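Side-chain contacts in G protein alpha subunit (Entamoeba histolytica, PDB 4FID), which probably works as the GTP-binding and GTP-hydrolysing alpha subunit of a heterotrimeric G protein, relaying signals from membrane receptors, and here holds GDP: residues A[46-51]-A[142-147]; A[126-129]-A[133-136]; A[54-59]-A[104-109]; A[74-79]-A[91-96]; A[24-27]-A[32-35]. One frame throughout, in Å; residues are numbered along the deposited sequence.

Contact 1. Residues A[46-51]-A[142-147]; sequences CSNVVT and IHNRTK. With GDP (guanosine-5'-diphosphate), chain C.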
# COMPACT_ATOMS: atom_id res chain seq x y z
N CYS A 46 -5.29 2.44 -17.59
CA CYS A 46 -5.73 1.67 -18.75
C CYS A 46 -4.73 0.55 -19.09
O CYS A 46 -5.13 -0.57 -19.41
CB CYS A 46 -6.02 2.59 -19.94
SG CYS A 46 -7.49 3.64 -19.68
N SER A 47 -3.45 0.85 -19.00
CA SER A 47 -2.40 -0.14 -19.21
C SER A 47 -2.46 -1.30 -18.19
O SER A 47 -2.37 -2.48 -18.57
CB SER A 47 -1.03 0.55 -19.15
OG SER A 47 0.00 -0.38 -19.40
N ASN A 48 -2.58 -0.96 -16.91
CA ASN A 48 -2.70 -1.96 -15.85
C ASN A 48 -3.87 -2.94 -16.06
O ASN A 48 -3.79 -4.10 -15.64
CB ASN A 48 -2.87 -1.29 -14.48
CG ASN A 48 -1.62 -0.60 -14.02
OD1 ASN A 48 -0.56 -0.78 -14.61
ND2 ASN A 48 -1.73 0.18 -12.95
N VAL A 49 -4.97 -2.47 -16.66
CA VAL A 49 -6.11 -3.34 -16.91
C VAL A 49 -5.64 -4.51 -17.76
O VAL A 49 -5.89 -5.67 -17.43
CB VAL A 49 -7.31 -2.60 -17.61
CG1 VAL A 49 -8.35 -3.61 -18.11
CG2 VAL A 49 -7.98 -1.59 -16.67
N VAL A 50 -4.91 -4.20 -18.84
CA VAL A 50 -4.48 -5.23 -19.78
C VAL A 50 -3.33 -6.07 -19.25
O VAL A 50 -3.37 -7.31 -19.31
CB VAL A 50 -4.13 -4.64 -21.16
CG1 VAL A 50 -3.56 -5.72 -22.07
CG2 VAL A 50 -5.36 -3.98 -21.80
N THR A 51 -2.30 -5.42 -18.71
CA THR A 51 -1.13 -6.16 -18.26
C THR A 51 -1.44 -7.12 -17.10
O THR A 51 -0.95 -8.24 -17.10
CB THR A 51 0.10 -5.24 -17.95
OG1 THR A 51 -0.12 -4.49 -16.75
CG2 THR A 51 0.34 -4.29 -19.11
N ILE A 142 -6.63 5.89 -5.64
CA ILE A 142 -6.34 5.18 -4.41
C ILE A 142 -5.90 3.75 -4.71
O ILE A 142 -4.94 3.25 -4.12
CB ILE A 142 -7.58 5.09 -3.48
CG1 ILE A 142 -7.91 6.46 -2.86
CG2 ILE A 142 -7.40 3.98 -2.40
CD1 ILE A 142 -6.78 7.05 -2.10
N HIS A 143 -6.59 3.12 -5.66
CA HIS A 143 -6.38 1.69 -5.92
C HIS A 143 -5.31 1.40 -6.95
O HIS A 143 -4.82 0.27 -7.06
CB HIS A 143 -7.67 1.01 -6.36
CG HIS A 143 -8.63 0.81 -5.25
ND1 HIS A 143 -9.57 1.76 -4.88
CD2 HIS A 143 -8.82 -0.24 -4.42
CE1 HIS A 143 -10.28 1.31 -3.87
NE2 HIS A 143 -9.86 0.09 -3.57
N ASN A 144 -4.94 2.40 -7.74
CA ASN A 144 -3.99 2.12 -8.79
C ASN A 144 -2.55 2.13 -8.31
O ASN A 144 -2.18 2.89 -7.43
CB ASN A 144 -4.15 3.06 -9.97
CG ASN A 144 -3.43 2.55 -11.19
OD1 ASN A 144 -3.67 1.42 -11.60
ND2 ASN A 144 -2.54 3.37 -11.78
N ARG A 145 -1.75 1.27 -8.92
CA ARG A 145 -0.34 1.20 -8.60
C ARG A 145 0.44 2.31 -9.31
O ARG A 145 0.39 2.43 -10.54
CB ARG A 145 0.19 -0.18 -8.98
CG ARG A 145 -0.74 -1.31 -8.52
CD ARG A 145 0.02 -2.55 -8.08
NE ARG A 145 0.12 -2.69 -6.63
CZ ARG A 145 0.92 -3.58 -6.03
NH1 ARG A 145 1.68 -4.38 -6.76
NH2 ARG A 145 0.96 -3.65 -4.70
N THR A 146 1.13 3.14 -8.53
CA THR A 146 2.10 4.08 -9.11
C THR A 146 3.43 4.02 -8.37
O THR A 146 3.48 3.69 -7.18
CB THR A 146 1.61 5.56 -9.10
OG1 THR A 146 1.14 5.91 -7.79
CG2 THR A 146 0.50 5.76 -10.11
N LYS A 147 4.51 4.34 -9.08
CA LYS A 147 5.83 4.43 -8.49
C LYS A 147 6.14 5.87 -8.09
O LYS A 147 6.42 6.70 -8.95
CB LYS A 147 6.90 3.98 -9.48
CG LYS A 147 6.77 2.55 -9.94
CD LYS A 147 7.79 2.25 -11.03
CE LYS A 147 7.62 0.85 -11.59
NZ LYS A 147 8.46 0.64 -12.79
PB GDP C . 4.69 2.97 -2.04
O1B GDP C . 4.63 4.06 -3.07
O2B GDP C . 5.93 2.14 -2.26
O3B GDP C . 4.74 3.63 -0.68
O3A GDP C . 3.40 1.98 -2.11
PA GDP C . 2.02 2.30 -2.93
O1A GDP C . 1.16 3.29 -2.18
O2A GDP C . 2.31 2.81 -4.33
O5' GDP C . 1.29 0.86 -3.04
C5' GDP C . 0.97 0.32 -4.32
C4' GDP C . -0.31 -0.53 -4.30
O4' GDP C . -0.64 -1.00 -2.99
C3' GDP C . -1.53 0.22 -4.83
O3' GDP C . -2.11 -0.51 -5.93
C2' GDP C . -2.48 0.31 -3.65
O2' GDP C . -3.85 0.27 -4.06
C1' GDP C . -2.04 -0.87 -2.78
N9 GDP C . -2.39 -0.71 -1.34
C8 GDP C . -1.85 0.14 -0.44
N7 GDP C . -2.42 0.00 0.79
C5 GDP C . -3.36 -0.96 0.68
C6 GDP C . -4.35 -1.61 1.58
O6 GDP C . -4.44 -1.29 2.78
N1 GDP C . -5.15 -2.56 1.08
C2 GDP C . -5.07 -2.95 -0.21
N2 GDP C . -5.90 -3.92 -0.65
N3 GDP C . -4.19 -2.40 -1.09
C4 GDP C . -3.33 -1.43 -0.71
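Asn48 ND2 gives a hydrogen bond to Asn144 OD1 at 2.7 Å, and this single amide-to-amide link carries most of the meeting between the two segments. The two side chains arrive from opposite directions with their amide planes turned 39° apart. The acceptor lies close to the plane of the Asn48 amide, whereas the donor sits a little out of the carbonyl plane of Asn144. The N-H...O angle of 145° makes the bond moderately bent. Asn144 sends CG anti to its own backbone nitrogen (chi1 -165°), which swings the amide toward helix 42-62 although the CB bond does not point there; its ND2 finds a weak hydrogen bond at Ser44 OG on the same helix. Leu122 of helix 119-124 packs against both amide-bearing side chains. In the two-domain architecture of G-alpha proteins, helix 42-62 is the long helix of the all-helical domain, and 144-147, an extended stretch after helix 138-143, corresponds to the start of switch I, where the chain re-enters the Ras-like domain. The same stretch meets the nucleotide. Arg145 begins toward Asn48, with its CB 4.4 Å from Asn48 ND2, but bends at chi2 and chi3 so that the guanidinium turns away to the ribose. There Arg145 NE donates to GDP O3' at 3.2 Å, and GDP O4' lies in the guanidinium plane at its edge. Glu15 and Asp117 are longer, weak ion-pair partners of Arg145, and His143 stacks its ring on Tyr121.

Contact 2. Residues A[126-129]-A[133-136]; sequences VKRI and DYVP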
# COMPACT_ATOMS: atom_id res chain seq x y z
N VAL A 126 -13.96 -2.25 -15.26
CA VAL A 126 -13.56 -2.18 -16.67
C VAL A 126 -14.56 -1.47 -17.60
O VAL A 126 -14.16 -0.71 -18.49
CB VAL A 126 -13.19 -3.56 -17.24
CG1 VAL A 126 -14.44 -4.38 -17.55
CG2 VAL A 126 -12.35 -3.39 -18.49
N LYS A 127 -15.86 -1.69 -17.39
CA LYS A 127 -16.89 -1.01 -18.18
C LYS A 127 -16.70 0.50 -18.12
O LYS A 127 -16.89 1.19 -19.12
CB LYS A 127 -18.29 -1.37 -17.69
CG LYS A 127 -18.73 -2.81 -17.94
CD LYS A 127 -20.04 -3.09 -17.19
CE LYS A 127 -20.60 -4.49 -17.47
NZ LYS A 127 -21.78 -4.80 -16.61
N ARG A 128 -16.33 1.02 -16.96
CA ARG A 128 -16.16 2.45 -16.79
C ARG A 128 -14.78 2.98 -17.20
O ARG A 128 -14.65 4.14 -17.58
CB ARG A 128 -16.48 2.85 -15.35
CG ARG A 128 -16.34 4.35 -15.06
CD ARG A 128 -16.59 4.66 -13.58
NE ARG A 128 -15.78 3.80 -12.73
CZ ARG A 128 -14.61 4.13 -12.20
NH1 ARG A 128 -14.11 5.34 -12.38
NH2 ARG A 128 -13.96 3.25 -11.46
N ILE A 129 -13.76 2.13 -17.13
CA ILE A 129 -12.39 2.54 -17.48
C ILE A 129 -12.20 2.53 -18.99
O ILE A 129 -11.42 3.33 -19.53
CB ILE A 129 -11.32 1.61 -16.82
CG1 ILE A 129 -11.29 1.78 -15.31
CG2 ILE A 129 -9.93 1.86 -17.40
CD1 ILE A 129 -10.70 0.58 -14.60
N ASP A 133 -14.45 8.60 -23.00
CA ASP A 133 -14.26 9.88 -22.32
C ASP A 133 -13.84 9.73 -20.86
O ASP A 133 -13.80 10.71 -20.11
CB ASP A 133 -15.55 10.70 -22.38
CG ASP A 133 -16.69 10.05 -21.62
OD1 ASP A 133 -17.02 8.88 -21.93
OD2 ASP A 133 -17.26 10.70 -20.71
N TYR A 134 -13.52 8.50 -20.47
CA TYR A 134 -13.20 8.15 -19.09
C TYR A 134 -12.13 9.03 -18.47
O TYR A 134 -11.04 9.17 -19.00
CB TYR A 134 -12.78 6.66 -19.00
CG TYR A 134 -11.96 6.30 -17.78
CD1 TYR A 134 -12.52 6.33 -16.51
CD2 TYR A 134 -10.62 5.92 -17.90
CE1 TYR A 134 -11.78 6.02 -15.39
CE2 TYR A 134 -9.85 5.59 -16.77
CZ TYR A 134 -10.45 5.65 -15.52
OH TYR A 134 -9.77 5.33 -14.38
N VAL A 135 -12.46 9.65 -17.34
CA VAL A 135 -11.48 10.35 -16.52
C VAL A 135 -11.46 9.66 -15.15
O VAL A 135 -12.51 9.44 -14.54
CB VAL A 135 -11.76 11.90 -16.44
CG1 VAL A 135 -13.22 12.19 -16.18
CG2 VAL A 135 -10.90 12.58 -15.40
N PRO A 136 -10.25 9.28 -14.68
CA PRO A 136 -10.11 8.58 -13.39
C PRO A 136 -10.72 9.36 -12.24
O PRO A 136 -10.65 10.58 -12.21
CB PRO A 136 -8.59 8.48 -13.22
CG PRO A 136 -8.06 8.44 -14.60
CD PRO A 136 -8.97 9.39 -15.38
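Arg128 meets Tyr134 first, through its backbone and through its side chain, where the chain leaves the short helix 126-129 and turns back toward helix 138-143. This is a helix-loop-helix connection within the all-helical domain of the G-alpha fold, and the tyrosine folds back over the end of the helix it follows. Arg128 O lies 3.2 Å from Tyr134 CD1. The arginine's own side chain leaves anti to the backbone nitrogen and stays extended until it bends at chi3 (51°), which brings NH1 to 3.9 Å from Tyr134 CE1. Guanidinium and ring planes stand 75° apart, so the two groups do not stack. They are drawn together instead by a shared acceptor: Asp140 OD2 forms a salt bridge with Arg128 NH1 and a hydrogen bond with Tyr134 OH, while Arg128 NH2 is held by Asn125 OD1. Such a pairing would be expected to steady the carboxylate's negative charge. Ile129, next along, supplies the apolar half. Its side chain runs alongside the tyrosine, pointing the same way, with CG2 3.8 Å from Tyr134 CE2 and CG1 near CZ and OH. Cys46 on helix 42-62 packs against Ile129, and Ile45 of that helix touches Tyr134. The ring is covered on both faces: Pro136 N lies over one, toward the rim, and on the opposite face Ile129 CA makes a CH-pi contact 3.7 Å from the ring centroid, only 8° off the normal.

Contact 3. Residues A[54-59]-A[104-109]; sequences RTLIEQ and QATYEE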
# COMPACT_ATOMS: atom_id res chain seq x y z
N ARG A 54 -3.15 -10.10 -18.81
CA ARG A 54 -2.13 -10.90 -19.50
C ARG A 54 -1.43 -11.80 -18.48
O ARG A 54 -1.26 -12.99 -18.72
CB ARG A 54 -1.09 -10.02 -20.21
CG ARG A 54 -1.61 -9.33 -21.45
CD ARG A 54 -0.58 -8.40 -22.06
NE ARG A 54 -1.10 -7.80 -23.29
CZ ARG A 54 -0.51 -6.81 -23.97
NH1 ARG A 54 0.64 -6.28 -23.56
NH2 ARG A 54 -1.09 -6.34 -25.07
N THR A 55 -1.06 -11.21 -17.34
CA THR A 55 -0.43 -11.94 -16.23
C THR A 55 -1.22 -13.19 -15.84
O THR A 55 -0.65 -14.27 -15.72
CB THR A 55 -0.28 -11.04 -14.97
OG1 THR A 55 0.57 -9.93 -15.26
CG2 THR A 55 0.29 -11.83 -13.77
N LEU A 56 -2.52 -13.04 -15.61
CA LEU A 56 -3.37 -14.17 -15.22
C LEU A 56 -3.46 -15.21 -16.34
O LEU A 56 -3.38 -16.41 -16.07
CB LEU A 56 -4.77 -13.71 -14.78
CG LEU A 56 -4.95 -13.15 -13.36
CD1 LEU A 56 -6.29 -12.39 -13.16
CD2 LEU A 56 -4.83 -14.26 -12.35
N ILE A 57 -3.65 -14.76 -17.58
CA ILE A 57 -3.65 -15.70 -18.71
C ILE A 57 -2.36 -16.53 -18.77
O ILE A 57 -2.41 -17.76 -18.85
CB ILE A 57 -3.85 -15.00 -20.07
CG1 ILE A 57 -5.17 -14.23 -20.09
CG2 ILE A 57 -3.81 -16.00 -21.19
CD1 ILE A 57 -5.41 -13.42 -21.38
N GLU A 58 -1.21 -15.85 -18.74
CA GLU A 58 0.09 -16.51 -18.68
C GLU A 58 0.22 -17.47 -17.49
O GLU A 58 0.59 -18.63 -17.64
CB GLU A 58 1.22 -15.48 -18.68
CG GLU A 58 2.58 -16.04 -18.28
CD GLU A 58 3.63 -14.95 -18.11
OE1 GLU A 58 4.71 -15.24 -17.54
OE2 GLU A 58 3.39 -13.81 -18.55
N GLN A 59 -0.10 -16.98 -16.30
CA GLN A 59 -0.12 -17.84 -15.11
C GLN A 59 -1.10 -19.03 -15.21
O GLN A 59 -0.82 -20.09 -14.68
CB GLN A 59 -0.37 -17.02 -13.83
CG GLN A 59 0.76 -16.07 -13.45
CD GLN A 59 2.12 -16.77 -13.31
OE1 GLN A 59 2.23 -17.84 -12.68
NE2 GLN A 59 3.15 -16.18 -13.90
N GLN A 104 -10.21 -17.62 -12.68
CA GLN A 104 -10.56 -17.52 -11.28
C GLN A 104 -9.69 -18.45 -10.41
O GLN A 104 -9.16 -18.04 -9.38
CB GLN A 104 -12.05 -17.82 -11.10
CG GLN A 104 -12.69 -17.08 -9.94
CD GLN A 104 -12.45 -15.58 -10.00
OE1 GLN A 104 -12.37 -14.98 -11.07
NE2 GLN A 104 -12.34 -14.96 -8.83
N ALA A 105 -9.52 -19.70 -10.85
CA ALA A 105 -8.62 -20.64 -10.18
C ALA A 105 -7.17 -20.12 -10.08
O ALA A 105 -6.47 -20.34 -9.08
CB ALA A 105 -8.65 -21.99 -10.90
N THR A 106 -6.73 -19.44 -11.14
CA THR A 106 -5.39 -18.91 -11.20
C THR A 106 -5.26 -17.70 -10.28
O THR A 106 -4.21 -17.50 -9.64
CB THR A 106 -5.05 -18.48 -12.64
OG1 THR A 106 -5.08 -19.63 -13.50
CG2 THR A 106 -3.68 -17.81 -12.71
N TYR A 107 -6.33 -16.92 -10.19
CA TYR A 107 -6.34 -15.75 -9.31
C TYR A 107 -6.20 -16.18 -7.85
O TYR A 107 -5.50 -15.53 -7.09
CB TYR A 107 -7.61 -14.92 -9.52
CG TYR A 107 -7.76 -13.78 -8.54
CD1 TYR A 107 -7.15 -12.55 -8.76
CD2 TYR A 107 -8.55 -13.92 -7.39
CE1 TYR A 107 -7.29 -11.51 -7.86
CE2 TYR A 107 -8.70 -12.89 -6.50
CZ TYR A 107 -8.07 -11.68 -6.73
OH TYR A 107 -8.23 -10.65 -5.84
N GLU A 108 -6.86 -17.28 -7.49
CA GLU A 108 -6.77 -17.81 -6.13
C GLU A 108 -5.38 -18.34 -5.77
O GLU A 108 -5.05 -18.49 -4.60
CB GLU A 108 -7.83 -18.90 -5.91
CG GLU A 108 -9.25 -18.42 -6.13
CD GLU A 108 -9.57 -17.14 -5.37
OE1 GLU A 108 -10.51 -16.41 -5.76
OE2 GLU A 108 -8.87 -16.85 -4.37
N GLU A 109 -4.55 -18.63 -6.77
CA GLU A 109 -3.17 -19.03 -6.49
C GLU A 109 -2.23 -17.82 -6.58
O GLU A 109 -1.03 -17.97 -6.75
CB GLU A 109 -2.73 -20.17 -7.41
CG GLU A 109 -3.55 -21.45 -7.25
CD GLU A 109 -2.95 -22.66 -7.96
OE1 GLU A 109 -3.50 -23.78 -7.81
OE2 GLU A 109 -1.92 -22.51 -8.65
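Leu56 holds CG beside its backbone nitrogen (chi1 -79°), and of its two methyls CD2 reaches helix 101-108, while Thr106 turns its methyl, CG2, anti to its own nitrogen so that the carbon branch faces helix 42-62. The methyl of Thr106 fits between two residues close to one helical turn apart: CG2 lies 3.6 Å from Gln59 CB and also touches CD2 and the carbonyl oxygen of Leu56. Only the root of the glutamine takes part, because its chain bends at chi2 and leads the amide away; the side chain also touches Phe113. The other branch of Thr106 is occupied within its own helix, where OG1 hydrogen-bonds Gly102 O, so the methyl, not the hydroxyl, meets helix 42-62. Leu56 CD2 also rests on the backbone of the next residue, 3.7 Å from Tyr107 CA, and 4.0 Å from Tyr107 CB. The Tyr107 ring also pairs edge-to-face with Trp98 of helix 90-99. No hydrogen bond joins the two segments, and contact rests on van der Waals packing of small groups, with Phe123 of helix 119-124 adding to the cover of Leu56. The axes of segments 54-59 and 104-108 pass 9.2 Å apart at 95°, a nearly perpendicular crossing of two helices in the all-helical domain of a G-alpha subunit.

Contact 4. Residues A[74-79]-A[91-96]; sequences KEFTTE and VGDVEA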
# COMPACT_ATOMS: atom_id res chain seq x y z
N LYS A 74 -7.46 -7.66 -30.13
CA LYS A 74 -6.08 -7.32 -30.42
C LYS A 74 -5.20 -7.38 -29.18
O LYS A 74 -4.05 -7.83 -29.25
CB LYS A 74 -6.01 -5.88 -30.95
CG LYS A 74 -7.10 -5.49 -31.94
CD LYS A 74 -7.16 -3.97 -32.12
CE LYS A 74 -8.31 -3.53 -33.05
NZ LYS A 74 -8.45 -2.03 -33.12
N GLU A 75 -5.73 -6.91 -28.06
CA GLU A 75 -4.94 -6.72 -26.84
C GLU A 75 -4.35 -8.00 -26.22
O GLU A 75 -3.28 -7.96 -25.62
CB GLU A 75 -5.75 -5.95 -25.79
CG GLU A 75 -5.73 -4.43 -26.00
CD GLU A 75 -6.82 -3.93 -26.97
OE1 GLU A 75 -6.82 -2.71 -27.26
OE2 GLU A 75 -7.66 -4.75 -27.42
N PHE A 76 -5.04 -9.13 -26.39
CA PHE A 76 -4.59 -10.39 -25.82
C PHE A 76 -4.03 -11.36 -26.86
O PHE A 76 -4.11 -12.58 -26.68
CB PHE A 76 -5.71 -11.05 -25.00
CG PHE A 76 -6.22 -10.19 -23.89
CD1 PHE A 76 -5.39 -9.82 -22.85
CD2 PHE A 76 -7.53 -9.73 -23.89
CE1 PHE A 76 -5.85 -9.01 -21.83
CE2 PHE A 76 -7.99 -8.92 -22.87
CZ PHE A 76 -7.15 -8.56 -21.83
N THR A 77 -3.47 -10.82 -27.94
CA THR A 77 -2.76 -11.62 -28.94
C THR A 77 -1.31 -11.12 -29.09
O THR A 77 -0.62 -11.48 -30.05
CB THR A 77 -3.44 -11.54 -30.30
OG1 THR A 77 -3.21 -10.24 -30.87
CG2 THR A 77 -4.95 -11.79 -30.17
N THR A 78 -0.86 -10.31 -28.14
CA THR A 78 0.40 -9.58 -28.26
C THR A 78 1.06 -9.28 -26.90
O THR A 78 0.39 -9.25 -25.85
CB THR A 78 0.16 -8.25 -29.03
OG1 THR A 78 1.29 -7.38 -28.85
CG2 THR A 78 -1.08 -7.55 -28.51
N GLU A 79 2.37 -9.08 -26.92
CA GLU A 79 3.11 -8.66 -25.73
C GLU A 79 3.49 -7.18 -25.82
O GLU A 79 4.11 -6.63 -24.90
CB GLU A 79 4.37 -9.52 -25.54
CG GLU A 79 4.63 -9.89 -24.10
CD GLU A 79 3.40 -10.47 -23.42
OE1 GLU A 79 3.02 -9.97 -22.33
OE2 GLU A 79 2.79 -11.41 -23.97
N VAL A 91 -13.22 -4.55 -23.63
CA VAL A 91 -14.16 -4.62 -22.52
C VAL A 91 -14.79 -6.01 -22.39
O VAL A 91 -14.80 -6.61 -21.32
CB VAL A 91 -15.28 -3.61 -22.68
CG1 VAL A 91 -16.13 -3.59 -21.43
CG2 VAL A 91 -14.71 -2.24 -22.95
N GLY A 92 -15.32 -6.51 -23.50
CA GLY A 92 -16.12 -7.71 -23.47
C GLY A 92 -15.34 -8.90 -22.97
O GLY A 92 -15.82 -9.66 -22.15
N ASP A 93 -14.12 -9.07 -23.46
CA ASP A 93 -13.40 -10.27 -23.07
C ASP A 93 -12.65 -10.15 -21.75
O ASP A 93 -12.32 -11.16 -21.13
CB ASP A 93 -12.59 -10.89 -24.22
CG ASP A 93 -11.55 -9.98 -24.77
OD1 ASP A 93 -11.49 -8.82 -24.30
OD2 ASP A 93 -10.77 -10.46 -25.63
N VAL A 94 -12.42 -8.93 -21.28
CA VAL A 94 -12.03 -8.76 -19.89
C VAL A 94 -13.10 -9.32 -18.95
O VAL A 94 -12.78 -10.02 -17.99
CB VAL A 94 -11.69 -7.28 -19.53
CG1 VAL A 94 -11.63 -7.10 -18.01
CG2 VAL A 94 -10.39 -6.85 -20.18
N GLU A 95 -14.38 -9.05 -19.24
CA GLU A 95 -15.47 -9.52 -18.37
C GLU A 95 -15.67 -11.03 -18.43
O GLU A 95 -15.90 -11.68 -17.40
CB GLU A 95 -16.79 -8.87 -18.73
CG GLU A 95 -16.91 -7.43 -18.36
CD GLU A 95 -17.93 -6.75 -19.23
OE1 GLU A 95 -18.31 -7.34 -20.27
OE2 GLU A 95 -18.35 -5.62 -18.89
N ALA A 96 -15.60 -11.59 -19.63
CA ALA A 96 -15.64 -13.04 -19.82
C ALA A 96 -14.43 -13.71 -19.17
O ALA A 96 -14.58 -14.70 -18.46
CB ALA A 96 -15.70 -13.38 -21.31
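Phe76, in the loop between helices 42-62 and 90-99, faces the helical segment 91-96 with its CA 9.2 Å from that of Asp93, so side chains alone bridge the gap. The phenyl ring presents its edge. Phe76 CD2 lies 3.7 Å from Asp93 OD2 and CE2 lies 3.8 Å from Asp93 OD1, with the carboxylate plane turned 64° from the ring. An aromatic edge carries a slight positive potential, so this approach of a carboxylate is probably mildly favourable. Asp93 reaches it with CG between its backbone nitrogen and carbonyl carbon (chi1 61°), and its OD2 accepts a hydrogen bond from Ser73 OG and a weak one from Lys72 N. Further round the same edge, Phe76 CZ meets Val94 CG2 at 4.0 Å, the two side chains crossing at about a right angle. Next to the phenylalanine, Thr77 OG1 hydrogen-bonds Lys74 O. The ring is wedged between two helices of the all-helical domain: Met53 and Ile57 touch it from helix 42-62, Leu90 and Leu97 from helix 90-99, while Val94 continues on to Val126 of helix 126-129.

Contact 5. Residues A[24-27]-A[32-35]; sequences QLKI and GFPE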
# COMPACT_ATOMS: atom_id res chain seq x y z
N GLN A 24 -4.63 9.32 0.44
CA GLN A 24 -5.82 9.20 1.25
C GLN A 24 -5.99 10.40 2.17
O GLN A 24 -7.11 10.84 2.43
CB GLN A 24 -5.78 7.90 2.05
CG GLN A 24 -7.11 7.47 2.58
CD GLN A 24 -8.08 7.07 1.49
OE1 GLN A 24 -8.13 5.91 1.08
NE2 GLN A 24 -8.88 8.04 1.03
N LEU A 25 -4.88 10.93 2.67
CA LEU A 25 -4.92 12.07 3.59
C LEU A 25 -5.16 13.35 2.81
O LEU A 25 -5.79 14.28 3.33
CB LEU A 25 -3.63 12.19 4.40
CG LEU A 25 -3.35 11.06 5.40
CD1 LEU A 25 -1.93 11.14 5.93
CD2 LEU A 25 -4.36 11.11 6.53
N LYS A 26 -4.64 13.41 1.59
CA LYS A 26 -4.95 14.55 0.74
C LYS A 26 -6.44 14.56 0.40
O LYS A 26 -7.06 15.63 0.39
CB LYS A 26 -4.11 14.60 -0.54
CG LYS A 26 -3.88 16.02 -1.05
CD LYS A 26 -3.33 16.06 -2.49
CE LYS A 26 -3.16 17.51 -2.97
NZ LYS A 26 -2.92 17.67 -4.44
N ILE A 27 -7.03 13.38 0.15
CA ILE A 27 -8.46 13.31 -0.12
C ILE A 27 -9.26 13.73 1.12
O ILE A 27 -10.20 14.51 1.03
CB ILE A 27 -8.99 11.90 -0.55
CG1 ILE A 27 -8.33 11.37 -1.83
CG2 ILE A 27 -10.47 11.98 -0.78
CD1 ILE A 27 -8.32 12.36 -2.91
N GLY A 32 -8.25 16.98 -2.02
CA GLY A 32 -8.37 15.93 -3.01
C GLY A 32 -7.60 16.29 -4.26
O GLY A 32 -6.71 17.13 -4.25
N PHE A 33 -7.95 15.62 -5.35
CA PHE A 33 -7.27 15.82 -6.62
C PHE A 33 -8.25 16.35 -7.65
O PHE A 33 -9.30 15.76 -7.88
CB PHE A 33 -6.65 14.51 -7.09
CG PHE A 33 -5.61 13.97 -6.15
CD1 PHE A 33 -5.98 13.26 -5.01
CD2 PHE A 33 -4.26 14.18 -6.40
CE1 PHE A 33 -5.03 12.77 -4.14
CE2 PHE A 33 -3.29 13.69 -5.53
CZ PHE A 33 -3.68 12.99 -4.40
N PRO A 34 -7.90 17.49 -8.25
CA PRO A 34 -8.70 18.12 -9.30
C PRO A 34 -8.64 17.35 -10.61
O PRO A 34 -7.69 16.60 -10.86
CB PRO A 34 -8.05 19.50 -9.46
CG PRO A 34 -6.68 19.35 -8.90
CD PRO A 34 -6.79 18.34 -7.80
N GLU A 35 -9.65 17.54 -11.43
CA GLU A 35 -9.79 16.78 -12.65
C GLU A 35 -8.52 16.70 -13.48
O GLU A 35 -8.22 15.63 -14.02
CB GLU A 35 -10.94 17.32 -13.50
CG GLU A 35 -11.20 16.50 -14.76
CD GLU A 35 -12.32 17.06 -15.61
OE1 GLU A 35 -12.93 18.09 -15.22
OE2 GLU A 35 -12.60 16.48 -16.68
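Lys26 and Gly32 are joined through their backbones, where the chain leaves helix 18-28: Gly32 N donates to Lys26 O at 3.0 Å, with an N-H...O angle of 156°. The donor stands well above the carbonyl plane, 48° out of it, and Gly32 itself has a positive phi (62°). The CA atoms of Ile27 and Gly32 come within 3.9 Å of each other. Phe33 follows and packs on Lys26 and Ile27 of the helix. The lysine chain starts out roughly opposite its backbone nitrogen and runs extended, crossing the phenylalanine at about a right angle, so that its CD makes a CH-pi contact over one face, 4.0 Å from the ring centroid and displaced toward the rim. The lysine's aliphatic stem thus does the packing, while NZ goes on to a long, weak ion pair with Glu37. Ile27 takes the ring from another direction: its CD1 lies in the ring plane at the edge, near Phe33 CD1, and also 3.6 Å from Gly32 CA. Helix 18-28 follows the P-loop of the Ras-like domain, and 32-35 starts the linker toward the all-helical domain. Helix 138-143 touches it through Leu141 on Phe33, and its Glu138 accepts from Phe33 N; Phe33 O receives Arg38 NE of helix 35-39, and Leu25 packs on Ile315 and Phe319 of helix 312-332.

How the contacts relate
Helix 42-62 is the common element: contacts 1 and 3 use successive parts of it, and contacts 2 and 4 pack beside it, with Val49 against Val126 on one side and Val50 against Phe76 on the other. Contacts 2 and 4 also meet each other, through Val126 and Glu95, and Arg54 NH2 probably hydrogen-bonds Glu75 O between contacts 3 and 4. Contacts 2 and 4 are the buried ones; 1, 3 and 5 are partly buried. Their chemistry differs with their place: an amide pair next to the arginine that holds the ribose in contact 1, aromatic rings in 2, 4 and 5, and aliphatic groups in 3. Contacts 1 and 5 lie by the two interdomain linkers and touch through Ile142 and Gln24.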